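Long-range contact in exopolygalacturonase (PDB 2UVF), which probably hydrolyses the polygalacturonate of pectin from its chain ends, as a periplasmic family 28 glycoside hydrolase: residues I451-L465 and V480-V494. Numbering follows the deposited sequence.
Sequences ILAENNVMYLTDIGL and VTFRNNAMRDLAKQV. With SO4 (sulfate ion), chain E.
E454 and R483 both turn CG between the backbone N and the carbonyl carbon (chi1 52° and 70°), which lays their extended chains side by side on neighbouring coils of the right-handed parallel beta-helix of family 28. R483 then grips its partner side-on: NE and NH2 both donate to E454 OE1, NE at 3.2 Å, with the oxygen in the guanidinium plane while the two nitrogens reach it from the same face of the carboxylate, well above its plane. L452 CD1 sits over one face of that guanidinium, toward its rim, and presses tightly on T481 CG2 at 3.5 Å. The other oxygen, E454 OE2, is held by W425 and Q113, so this buried carboxylate has partners on both oxygens.

The axes of strands 451-454 and 480-483 run parallel and in register, 4.8 Å apart at closest; past the turn at N455 and N484, strand 457-459 runs along 485-488. T481 N to I451 O and A453 N to T481 O are nearly straight bonds; M458 N to A486 O and R488 N to M458 O continue the ladder. N455 and N484 lie side by side at the turn, both with positive phi.

With CG of F482 anti to the backbone N (chi1 -175°), the ring lies inside the coil, where L465 CB makes a CH-pi contact over one face, 4.2 Å from the centroid; M458 CE touches CZ obliquely, and M487 SD lies at the ring edge, in plane. M458 and M487 run side by side, SD to CG 3.9 Å, while F482 also meets L524 of the following coil.

On the outer side R488 NH2 hydrogen-bonds a sulfate, probably from the crystallisation liquor. In the loop after strand 457-459, D462 O accepts two backbone N-H groups, from K492 N at 2.8 Å on a lone pair and Q493 N at 3.1 Å.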
loop_
_atom_site.group_PDB
_atom_site.type_symbol
_atom_site.label_atom_id
_atom_site.label_comp_id
_atom_site.label_asym_id
_atom_site.label_seq_id
_atom_site.Cartn_x
_atom_site.Cartn_y
_atom_site.Cartn_z
ATOM N N ILE A 451 1.843 -12.732 -3.090
ATOM C CA ILE A 451 1.018 -11.569 -2.743
ATOM C C ILE A 451 -0.422 -12.033 -2.488
ATOM O O ILE A 451 -1.043 -12.637 -3.364
ATOM C CB ILE A 451 1.001 -10.502 -3.912
ATOM C CG1 ILE A 451 2.412 -10.173 -4.471
ATOM C CG2 ILE A 451 0.251 -9.240 -3.518
ATOM C CD1 ILE A 451 3.449 -9.597 -3.457
ATOM N N LEU A 452 -0.951 -11.736 -1.297
ATOM C CA LEU A 452 -2.362 -12.044 -0.960
ATOM C C LEU A 452 -3.200 -10.821 -0.528
ATOM O O LEU A 452 -2.986 -10.250 0.540
ATOM C CB LEU A 452 -2.464 -13.199 0.077
ATOM C CG LEU A 452 -3.867 -13.581 0.593
ATOM C CD1 LEU A 452 -4.800 -14.025 -0.532
ATOM C CD2 LEU A 452 -3.821 -14.633 1.687
ATOM N N ALA A 453 -4.163 -10.438 -1.366
ATOM C CA ALA A 453 -5.058 -9.307 -1.081
ATOM C C ALA A 453 -6.508 -9.792 -0.817
ATOM O O ALA A 453 -7.252 -10.128 -1.745
ATOM C CB ALA A 453 -5.004 -8.275 -2.230
ATOM N N GLU A 454 -6.899 -9.822 0.459
ATOM C CA GLU A 454 -8.202 -10.380 0.850
ATOM C C GLU A 454 -8.938 -9.477 1.802
ATOM O O GLU A 454 -8.336 -8.800 2.613
ATOM C CB GLU A 454 -8.047 -11.771 1.487
ATOM C CG GLU A 454 -7.037 -11.834 2.645
ATOM C CD GLU A 454 -7.003 -13.185 3.312
ATOM O OE1 GLU A 454 -7.761 -14.078 2.869
ATOM O OE2 GLU A 454 -6.217 -13.360 4.275
ATOM N N ASN A 455 -10.258 -9.509 1.710
ATOM C CA ASN A 455 -11.142 -8.905 2.709
ATOM C C ASN A 455 -10.943 -7.392 2.745
ATOM O O ASN A 455 -10.785 -6.789 3.814
ATOM C CB ASN A 455 -10.986 -9.575 4.098
ATOM C CG ASN A 455 -11.535 -11.016 4.140
ATOM O OD1 ASN A 455 -10.792 -11.993 4.344
ATOM N ND2 ASN A 455 -12.832 -11.147 3.972
ATOM N N ASN A 456 -10.974 -6.809 1.541
ATOM C CA ASN A 456 -10.776 -5.403 1.300
ATOM C C ASN A 456 -12.024 -4.887 0.593
ATOM O O ASN A 456 -12.743 -5.634 -0.079
ATOM C CB ASN A 456 -9.537 -5.123 0.395
ATOM C CG ASN A 456 -8.209 -5.569 1.005
ATOM O OD1 ASN A 456 -7.687 -4.950 1.929
ATOM N ND2 ASN A 456 -7.642 -6.625 0.460
ATOM N N VAL A 457 -12.260 -3.593 0.727
ATOM C CA VAL A 457 -13.340 -2.920 0.010
ATOM C C VAL A 457 -12.744 -1.784 -0.844
ATOM O O VAL A 457 -11.875 -1.050 -0.376
ATOM C CB VAL A 457 -14.435 -2.414 1.018
ATOM C CG1 VAL A 457 -15.134 -1.208 0.513
ATOM C CG2 VAL A 457 -15.431 -3.527 1.284
ATOM N N MET A 458 -13.195 -1.673 -2.097
ATOM C CA MET A 458 -12.745 -0.605 -2.994
ATOM C C MET A 458 -13.942 0.200 -3.492
ATOM O O MET A 458 -14.898 -0.372 -4.020
ATOM C CB MET A 458 -12.007 -1.177 -4.204
ATOM C CG MET A 458 -10.724 -1.894 -3.907
ATOM S SD MET A 458 -10.954 -3.508 -3.130
ATOM C CE MET A 458 -9.276 -4.081 -3.289
ATOM N N TYR A 459 -13.874 1.516 -3.328
ATOM C CA TYR A 459 -14.927 2.410 -3.789
ATOM C C TYR A 459 -14.305 3.578 -4.533
ATOM O O TYR A 459 -13.557 4.326 -3.940
ATOM C CB TYR A 459 -15.766 2.890 -2.584
ATOM C CG TYR A 459 -16.814 3.903 -2.956
ATOM C CD1 TYR A 459 -17.835 3.586 -3.852
ATOM C CD2 TYR A 459 -16.788 5.182 -2.419
ATOM C CE1 TYR A 459 -18.804 4.549 -4.218
ATOM C CE2 TYR A 459 -17.752 6.137 -2.757
ATOM C CZ TYR A 459 -18.748 5.811 -3.646
ATOM O OH TYR A 459 -19.670 6.770 -3.993
ATOM N N LEU A 460 -14.587 3.694 -5.835
ATOM C CA LEU A 460 -14.130 4.792 -6.738
ATOM C C LEU A 460 -12.694 4.660 -7.251
ATOM O O LEU A 460 -12.214 5.505 -8.047
ATOM C CB LEU A 460 -14.343 6.206 -6.148
ATOM C CG LEU A 460 -15.763 6.647 -5.772
ATOM C CD1 LEU A 460 -15.685 7.995 -5.059
ATOM C CD2 LEU A 460 -16.713 6.703 -6.946
ATOM N N THR A 461 -12.019 3.593 -6.811
ATOM C CA THR A 461 -10.633 3.297 -7.230
ATOM C C THR A 461 -10.642 3.063 -8.744
ATOM O O THR A 461 -11.678 2.702 -9.279
ATOM C CB THR A 461 -10.108 2.031 -6.494
ATOM O OG1 THR A 461 -10.770 1.921 -5.226
ATOM C CG2 THR A 461 -8.585 2.090 -6.286
ATOM N N ASP A 462 -9.517 3.263 -9.429
ATOM C CA ASP A 462 -9.479 3.060 -10.881
ATOM C C ASP A 462 -9.585 1.571 -11.241
ATOM O O ASP A 462 -10.330 1.184 -12.151
ATOM C CB ASP A 462 -8.206 3.667 -11.507
ATOM C CG ASP A 462 -8.252 5.179 -11.601
ATOM O OD1 ASP A 462 -9.246 5.773 -11.150
ATOM O OD2 ASP A 462 -7.290 5.783 -12.126
ATOM N N ILE A 463 -8.819 0.747 -10.527
ATOM C CA ILE A 463 -8.606 -0.641 -10.882
ATOM C C ILE A 463 -8.487 -1.419 -9.580
ATOM O O ILE A 463 -7.942 -0.903 -8.616
ATOM C CB ILE A 463 -7.329 -0.804 -11.831
ATOM C CG1 ILE A 463 -7.545 -0.057 -13.157
ATOM C CG2 ILE A 463 -7.017 -2.271 -12.118
ATOM C CD1 ILE A 463 -6.299 0.168 -14.022
ATOM N N GLY A 464 -9.009 -2.645 -9.542
ATOM C CA GLY A 464 -8.764 -3.534 -8.398
ATOM C C GLY A 464 -7.357 -4.132 -8.404
ATOM O O GLY A 464 -6.548 -3.874 -7.524
ATOM N N LEU A 465 -7.068 -4.941 -9.407
ATOM C CA LEU A 465 -5.795 -5.606 -9.504
ATOM C C LEU A 465 -5.161 -5.184 -10.814
ATOM O O LEU A 465 -5.737 -5.391 -11.888
ATOM C CB LEU A 465 -5.963 -7.128 -9.407
ATOM C CG LEU A 465 -4.723 -8.006 -9.566
ATOM C CD1 LEU A 465 -3.624 -7.631 -8.589
ATOM C CD2 LEU A 465 -5.102 -9.488 -9.407
ATOM N N VAL A 480 0.076 -14.497 -7.169
ATOM C CA VAL A 480 -0.677 -13.327 -6.711
ATOM C C VAL A 480 -2.150 -13.747 -6.583
ATOM O O VAL A 480 -2.735 -14.250 -7.545
ATOM C CB VAL A 480 -0.514 -12.126 -7.710
ATOM C CG1 VAL A 480 -1.558 -11.054 -7.467
ATOM C CG2 VAL A 480 0.901 -11.522 -7.642
ATOM N N THR A 481 -2.716 -13.577 -5.384
ATOM C CA THR A 481 -4.113 -13.933 -5.098
ATOM C C THR A 481 -4.904 -12.691 -4.736
ATOM O O THR A 481 -4.494 -11.910 -3.882
ATOM C CB THR A 481 -4.264 -15.014 -3.966
ATOM O OG1 THR A 481 -3.679 -16.244 -4.398
ATOM C CG2 THR A 481 -5.736 -15.290 -3.642
ATOM N N PHE A 482 -6.047 -12.532 -5.386
ATOM C CA PHE A 482 -6.918 -11.396 -5.164
ATOM C C PHE A 482 -8.316 -11.947 -4.908
ATOM O O PHE A 482 -9.019 -12.331 -5.829
ATOM C CB PHE A 482 -6.881 -10.481 -6.395
ATOM C CG PHE A 482 -7.651 -9.206 -6.239
ATOM C CD1 PHE A 482 -7.002 -8.030 -5.851
ATOM C CD2 PHE A 482 -9.020 -9.167 -6.489
ATOM C CE1 PHE A 482 -7.708 -6.850 -5.734
ATOM C CE2 PHE A 482 -9.715 -7.992 -6.371
ATOM C CZ PHE A 482 -9.059 -6.830 -5.989
ATOM N N ARG A 483 -8.713 -11.974 -3.639
ATOM C CA ARG A 483 -9.909 -12.718 -3.235
ATOM C C ARG A 483 -10.716 -12.047 -2.127
ATOM O O ARG A 483 -10.199 -11.226 -1.393
ATOM C CB ARG A 483 -9.528 -14.158 -2.816
ATOM C CG ARG A 483 -8.764 -14.266 -1.527
ATOM C CD ARG A 483 -8.690 -15.699 -1.081
ATOM N NE ARG A 483 -8.078 -15.855 0.232
ATOM C CZ ARG A 483 -7.408 -16.941 0.631
ATOM N NH1 ARG A 483 -7.237 -17.971 -0.197
ATOM N NH2 ARG A 483 -6.889 -16.983 1.848
ATOM N N ASN A 484 -11.982 -12.439 -1.992
ATOM C CA ASN A 484 -12.793 -11.970 -0.884
ATOM C C ASN A 484 -12.737 -10.450 -0.769
ATOM O O ASN A 484 -12.552 -9.898 0.305
ATOM C CB ASN A 484 -12.347 -12.622 0.411
ATOM C CG ASN A 484 -12.558 -14.111 0.409
ATOM O OD1 ASN A 484 -13.364 -14.633 -0.361
ATOM N ND2 ASN A 484 -11.832 -14.806 1.274
ATOM N N ASN A 485 -12.898 -9.796 -1.913
ATOM C CA ASN A 485 -12.882 -8.340 -2.008
ATOM C C ASN A 485 -14.163 -7.883 -2.642
ATOM O O ASN A 485 -14.652 -8.515 -3.579
ATOM C CB ASN A 485 -11.718 -7.867 -2.893
ATOM C CG ASN A 485 -10.373 -8.203 -2.318
ATOM O OD1 ASN A 485 -9.483 -8.687 -3.021
ATOM N ND2 ASN A 485 -10.205 -7.958 -1.049
ATOM N N ALA A 486 -14.679 -6.753 -2.159
ATOM C CA ALA A 486 -15.861 -6.147 -2.743
ATOM C C ALA A 486 -15.560 -4.777 -3.307
ATOM O O ALA A 486 -14.863 -3.983 -2.691
ATOM C CB ALA A 486 -17.009 -6.083 -1.721
ATOM N N MET A 487 -16.119 -4.484 -4.480
ATOM C CA MET A 487 -15.761 -3.260 -5.181
ATOM C C MET A 487 -16.957 -2.573 -5.819
ATOM O O MET A 487 -17.869 -3.232 -6.299
ATOM C CB MET A 487 -14.697 -3.546 -6.237
ATOM C CG MET A 487 -13.588 -4.499 -5.768
ATOM S SD MET A 487 -12.072 -4.379 -6.751
ATOM C CE MET A 487 -12.345 -5.444 -8.128
ATOM N N ARG A 488 -16.951 -1.243 -5.811
ATOM C CA ARG A 488 -18.107 -0.487 -6.304
ATOM C C ARG A 488 -17.641 0.777 -7.008
ATOM O O ARG A 488 -16.798 1.503 -6.490
ATOM C CB ARG A 488 -19.081 -0.161 -5.151
ATOM C CG ARG A 488 -20.147 0.870 -5.468
ATOM C CD ARG A 488 -21.334 0.841 -4.526
ATOM N NE ARG A 488 -22.547 1.166 -5.296
ATOM C CZ ARG A 488 -23.147 2.354 -5.276
ATOM N NH1 ARG A 488 -22.679 3.316 -4.485
ATOM N NH2 ARG A 488 -24.211 2.584 -6.031
ATOM N N ASP A 489 -18.191 1.036 -8.188
ATOM C CA ASP A 489 -17.917 2.277 -8.904
ATOM C C ASP A 489 -16.437 2.438 -9.275
ATOM O O ASP A 489 -15.893 3.542 -9.232
ATOM C CB ASP A 489 -18.414 3.488 -8.103
ATOM C CG ASP A 489 -19.926 3.560 -8.012
ATOM O OD1 ASP A 489 -20.622 2.863 -8.754
ATOM O OD2 ASP A 489 -20.438 4.341 -7.202
ATOM N N LEU A 490 -15.802 1.342 -9.681
ATOM C CA LEU A 490 -14.451 1.401 -10.195
ATOM C C LEU A 490 -14.428 2.350 -11.374
ATOM O O LEU A 490 -15.384 2.395 -12.135
ATOM C CB LEU A 490 -13.958 0.012 -10.600
ATOM C CG LEU A 490 -13.690 -0.998 -9.485
ATOM C CD1 LEU A 490 -13.128 -2.248 -10.106
ATOM C CD2 LEU A 490 -12.741 -0.420 -8.430
ATOM N N ALA A 491 -13.374 3.145 -11.499
ATOM C CA ALA A 491 -13.349 4.179 -12.546
ATOM C C ALA A 491 -12.858 3.650 -13.888
ATOM O O ALA A 491 -13.167 4.238 -14.925
ATOM C CB ALA A 491 -12.534 5.412 -12.107
ATOM N N LYS A 492 -12.114 2.541 -13.892
ATOM C CA LYS A 492 -11.625 2.000 -15.165
ATOM C C LYS A 492 -11.928 0.524 -15.375
ATOM O O LYS A 492 -12.782 0.169 -16.192
ATOM C CB LYS A 492 -10.115 2.226 -15.345
ATOM C CG LYS A 492 -9.626 3.661 -15.360
ATOM C CD LYS A 492 -8.126 3.648 -15.771
ATOM C CE LYS A 492 -7.462 5.028 -15.671
ATOM N NZ LYS A 492 -8.338 6.175 -16.081
ATOM N N GLN A 493 -11.210 -0.334 -14.657
ATOM C CA GLN A 493 -11.255 -1.766 -14.907
ATOM C C GLN A 493 -11.175 -2.573 -13.632
ATOM O O GLN A 493 -10.690 -2.083 -12.626
ATOM C CB GLN A 493 -10.081 -2.135 -15.788
ATOM C CG GLN A 493 -10.013 -1.307 -17.063
ATOM C CD GLN A 493 -8.751 -1.569 -17.810
ATOM O OE1 GLN A 493 -7.707 -1.007 -17.499
ATOM N NE2 GLN A 493 -8.827 -2.441 -18.783
ATOM N N VAL A 494 -11.635 -3.817 -13.695
ATOM C CA VAL A 494 -11.581 -4.756 -12.579
ATOM C C VAL A 494 -10.171 -5.348 -12.406
ATOM O O VAL A 494 -9.592 -5.310 -11.315
ATOM C CB VAL A 494 -12.628 -5.899 -12.763
ATOM C CG1 VAL A 494 -12.502 -6.927 -11.683
ATOM C CG2 VAL A 494 -14.063 -5.345 -12.841
HETATM S S SO4 E . -26.530 0.374 -7.885
HETATM O O1 SO4 E . -26.127 0.328 -6.473
HETATM O O2 SO4 E . -27.924 0.824 -7.951
HETATM O O3 SO4 E . -25.683 1.323 -8.617
HETATM O O4 SO4 E . -26.428 -0.962 -8.482
#